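Local coordinates for xyloglucan-specific endo-beta-1,4-glucanase BoGH5A (Bacteroides ovatus, PDB 3ZMR), which cleaves the beta-1,4-glucan backbone of xyloglucans internally, with retention of anomeric configuration, releasing xyloglucan oligosaccharides, at residues E231-R236 with N282-V287. Numbering follows the deposited sequence.
Sequences EALDER and NGFNQV. With EDO (1,2-ethanediol), chain H.
Leu233 and Asp234 pack on Phe284 and Val287 in a helix-to-helix contact on the outer layer of the catalytic barrel, joining helix 227-248 to helix 275-293. The segments run in the same N-to-C sense, crossing at -30° with their axes 9.9 Å apart at closest approach. Phe284 reaches across with CG anti to its carbonyl carbon (chi1 -64°), which sends the ring between the helices. Asp234 OD1 lies at the edge of that ring, in its plane, 3.3 Å from Phe284 CD1, and the carboxylate stands almost perpendicular to it, at 89°, an edge-on placement that probably favours the carboxylate, since the C-H rim is weakly positive. Leu233 CD1 approaches the ring obliquely, 3.7 Å from Phe284 CZ, and Leu233 CB lies 3.8 Å from Phe284 CE1. Both helices belong to the ring of helices around the eight-stranded parallel barrel of a GH5 (beta/alpha)8 enzyme; they follow barrel strands 210-214 and 255-258. Val287 lays CG2 against the carboxylate carbon, 3.6 Å from Asp234 CG, and CG1 near the backbone, 3.7 Å from Asp234 O. The other oxygen, Asp234 OD2, forms a salt bridge with Lys230 on its own helix. Leu222 and Leu237 also touch Phe284, whose side chain is about 10 Å from that of substrate-binding Asn261. Beyond Leu233, Arg236 NH1 donates a hydrogen bond of 2.9 Å to O2 of an ethanediol, probably from the crystallisation liquor.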
ATOM      1  N   GLU A 231      18.727  -4.848  -2.647  1.00 18.51           N
ATOM      2  CA  GLU A 231      19.578  -3.669  -2.498  1.00 16.62           C
ATOM      3  C   GLU A 231      19.318  -2.656  -3.628  1.00 15.29           C
ATOM      4  O   GLU A 231      19.118  -1.456  -3.391  1.00 15.22           O
ATOM      5  CB  GLU A 231      21.064  -4.070  -2.418  1.00 20.85           C
ATOM      6  CG  GLU A 231      22.007  -2.937  -2.048  1.00 41.31           C
ATOM      7  CD  GLU A 231      23.429  -3.396  -1.769  1.00 71.38           C
ATOM      8  OE1 GLU A 231      23.631  -4.517  -1.263  1.00109.60           O
ATOM      9  OE2 GLU A 231      24.344  -2.610  -2.053  1.00 75.69           O
ATOM     10  N   ALA A 232      19.301  -3.148  -4.864  1.00 14.85           N
ATOM     11  CA  ALA A 232      19.105  -2.302  -6.033  1.00 15.68           C
ATOM     12  C   ALA A 232      17.708  -1.686  -6.051  1.00 12.85           C
ATOM     13  O   ALA A 232      17.533  -0.501  -6.400  1.00 15.22           O
ATOM     14  CB  ALA A 232      19.334  -3.101  -7.321  1.00 15.72           C
ATOM     15  N   LEU A 233      16.711  -2.498  -5.698  1.00 12.73           N
ATOM     16  CA  LEU A 233      15.316  -2.032  -5.726  1.00 12.45           C
ATOM     17  C   LEU A 233      15.050  -1.011  -4.608  1.00 10.55           C
ATOM     18  O   LEU A 233      14.421   0.038  -4.856  1.00 12.16           O
ATOM     19  CB  LEU A 233      14.332  -3.203  -5.664  1.00 12.86           C
ATOM     20  CG  LEU A 233      14.341  -4.086  -6.903  1.00 23.26           C
ATOM     21  CD1 LEU A 233      13.275  -5.155  -6.812  1.00 19.60           C
ATOM     22  CD2 LEU A 233      14.192  -3.314  -8.169  1.00 30.25           C
ATOM     23  N   ASP A 234      15.559  -1.298  -3.413  1.00 12.85           N
ATOM     24  CA  ASP A 234      15.419  -0.358  -2.291  1.00 12.41           C
ATOM     25  C   ASP A 234      16.088   0.974  -2.662  1.00 12.43           C
ATOM     26  O   ASP A 234      15.565   2.047  -2.378  1.00 11.16           O
ATOM     27  CB  ASP A 234      16.104  -0.889  -1.018  1.00 11.98           C
ATOM     28  CG  ASP A 234      15.367  -1.988  -0.314  1.00 12.81           C
ATOM     29  OD1 ASP A 234      14.233  -2.352  -0.703  1.00 12.67           O
ATOM     30  OD2 ASP A 234      15.936  -2.483   0.711  1.00 14.44           O
ATOM     31  N   GLU A 235      17.286   0.917  -3.265  1.00 13.65           N
ATOM     32  CA  GLU A 235      18.026   2.127  -3.614  1.00 12.34           C
ATOM     33  C   GLU A 235      17.248   2.958  -4.629  1.00 11.08           C
ATOM     34  O   GLU A 235      17.124   4.187  -4.498  1.00 12.77           O
ATOM     35  CB  GLU A 235      19.378   1.750  -4.174  1.00 16.56           C
ATOM     36  CG  GLU A 235      20.183   2.882  -4.775  1.00 31.82           C
ATOM     37  CD  GLU A 235      21.505   2.391  -5.292  1.00138.38           C
ATOM     38  OE1 GLU A 235      22.463   2.317  -4.497  1.00146.18           O
ATOM     39  OE2 GLU A 235      21.540   2.035  -6.478  1.00117.70           O
ATOM     40  N   ARG A 236      16.686   2.285  -5.640  1.00 13.27           N
ATOM     41  CA  ARG A 236      15.917   2.979  -6.667  1.00 11.23           C
ATOM     42  C   ARG A 236      14.625   3.588  -6.115  1.00 11.37           C
ATOM     43  O   ARG A 236      14.295   4.724  -6.433  1.00 10.97           O
ATOM     44  CB  ARG A 236      15.616   2.032  -7.821  1.00 11.21           C
ATOM     45  CG  ARG A 236      14.776   2.649  -8.913  1.00 12.16           C
ATOM     46  CD  ARG A 236      14.695   1.745 -10.109  1.00 13.19           C
ATOM     47  NE  ARG A 236      13.857   2.286 -11.153  1.00 12.79           N
ATOM     48  CZ  ARG A 236      13.727   1.711 -12.349  1.00 12.77           C
ATOM     49  NH1 ARG A 236      14.398   0.604 -12.626  1.00 13.42           N
ATOM     50  NH2 ARG A 236      12.927   2.231 -13.263  1.00 13.81           N
ATOM     51  N   ASN A 282       7.315  -6.184   2.130  1.00  9.11           N
ATOM     52  CA  ASN A 282       7.075  -5.345   3.305  1.00 10.52           C
ATOM     53  C   ASN A 282       8.217  -4.331   3.492  1.00  9.75           C
ATOM     54  O   ASN A 282       7.975  -3.159   3.804  1.00 10.13           O
ATOM     55  CB  ASN A 282       6.887  -6.196   4.550  1.00  9.93           C
ATOM     56  CG  ASN A 282       5.473  -6.748   4.719  1.00  9.52           C
ATOM     57  OD1 ASN A 282       4.486  -6.004   4.682  1.00  9.99           O
ATOM     58  ND2 ASN A 282       5.384  -8.045   4.978  1.00 11.51           N
ATOM     59  N   GLY A 283       9.441  -4.750   3.151  1.00  9.49           N
ATOM     60  CA  GLY A 283      10.580  -3.872   3.177  1.00 10.00           C
ATOM     61  C   GLY A 283      10.462  -2.652   2.262  1.00 10.04           C
ATOM     62  O   GLY A 283      10.909  -1.564   2.607  1.00 11.36           O
ATOM     63  N   PHE A 284       9.898  -2.839   1.072  1.00  9.60           N
ATOM     64  CA  PHE A 284       9.661  -1.708   0.137  1.00  9.24           C
ATOM     65  C   PHE A 284       8.773  -0.649   0.799  1.00  8.35           C
ATOM     66  O   PHE A 284       8.988   0.557   0.640  1.00  9.35           O
ATOM     67  CB  PHE A 284       9.013  -2.171  -1.179  1.00 10.01           C
ATOM     68  CG  PHE A 284       9.878  -3.118  -2.027  1.00  9.18           C
ATOM     69  CD1 PHE A 284      11.265  -3.089  -1.998  1.00 10.57           C
ATOM     70  CD2 PHE A 284       9.273  -4.052  -2.854  1.00 11.07           C
ATOM     71  CE1 PHE A 284      12.021  -3.977  -2.783  1.00 12.96           C
ATOM     72  CE2 PHE A 284       9.998  -4.909  -3.662  1.00 11.40           C
ATOM     73  CZ  PHE A 284      11.379  -4.883  -3.627  1.00 15.34           C
ATOM     74  N   ASN A 285       7.725  -1.104   1.485  1.00  8.64           N
ATOM     75  CA  ASN A 285       6.848  -0.185   2.216  1.00  7.98           C
ATOM     76  C   ASN A 285       7.627   0.624   3.243  1.00  7.59           C
ATOM     77  O   ASN A 285       7.450   1.825   3.367  1.00  9.05           O
ATOM     78  CB  ASN A 285       5.685  -0.906   2.901  1.00  8.78           C
ATOM     79  CG  ASN A 285       4.662  -1.470   1.934  1.00  9.56           C
ATOM     80  OD1 ASN A 285       4.522  -1.023   0.803  1.00 10.08           O
ATOM     81  ND2 ASN A 285       3.921  -2.458   2.409  1.00 10.05           N
ATOM     82  N   GLN A 286       8.524  -0.041   3.948  1.00  7.82           N
ATOM     83  CA  GLN A 286       9.381   0.629   4.925  1.00  8.82           C
ATOM     84  C   GLN A 286      10.340   1.652   4.284  1.00  8.48           C
ATOM     85  O   GLN A 286      10.506   2.760   4.812  1.00  9.44           O
ATOM     86  CB  GLN A 286      10.160  -0.391   5.769  1.00  8.74           C
ATOM     87  CG  GLN A 286      10.899   0.306   6.918  1.00  9.21           C
ATOM     88  CD  GLN A 286       9.954   0.767   8.007  1.00  9.79           C
ATOM     89  OE1 GLN A 286       9.347  -0.055   8.696  1.00 11.77           O
ATOM     90  NE2 GLN A 286       9.793   2.081   8.135  1.00 11.89           N
ATOM     91  N   VAL A 287      10.953   1.285   3.164  1.00  9.38           N
ATOM     92  CA  VAL A 287      11.800   2.202   2.419  1.00  8.88           C
ATOM     93  C   VAL A 287      11.030   3.484   2.071  1.00 10.24           C
ATOM     94  O   VAL A 287      11.520   4.603   2.226  1.00  9.35           O
ATOM     95  CB  VAL A 287      12.386   1.571   1.144  1.00 10.94           C
ATOM     96  CG1 VAL A 287      13.119   2.613   0.302  1.00 11.73           C
ATOM     97  CG2 VAL A 287      13.343   0.439   1.512  1.00 12.05           C
TER
HETATM   98  C1  EDO H1514      17.888  -1.244 -11.421  1.00 36.13           C
HETATM   99  O1  EDO H1514      17.886  -2.422 -12.237  1.00 59.78           O
HETATM  100  C2  EDO H1514      16.826  -1.383 -10.345  1.00 23.63           C
HETATM  101  O2  EDO H1514      15.551  -1.528 -10.975  1.00 19.18           O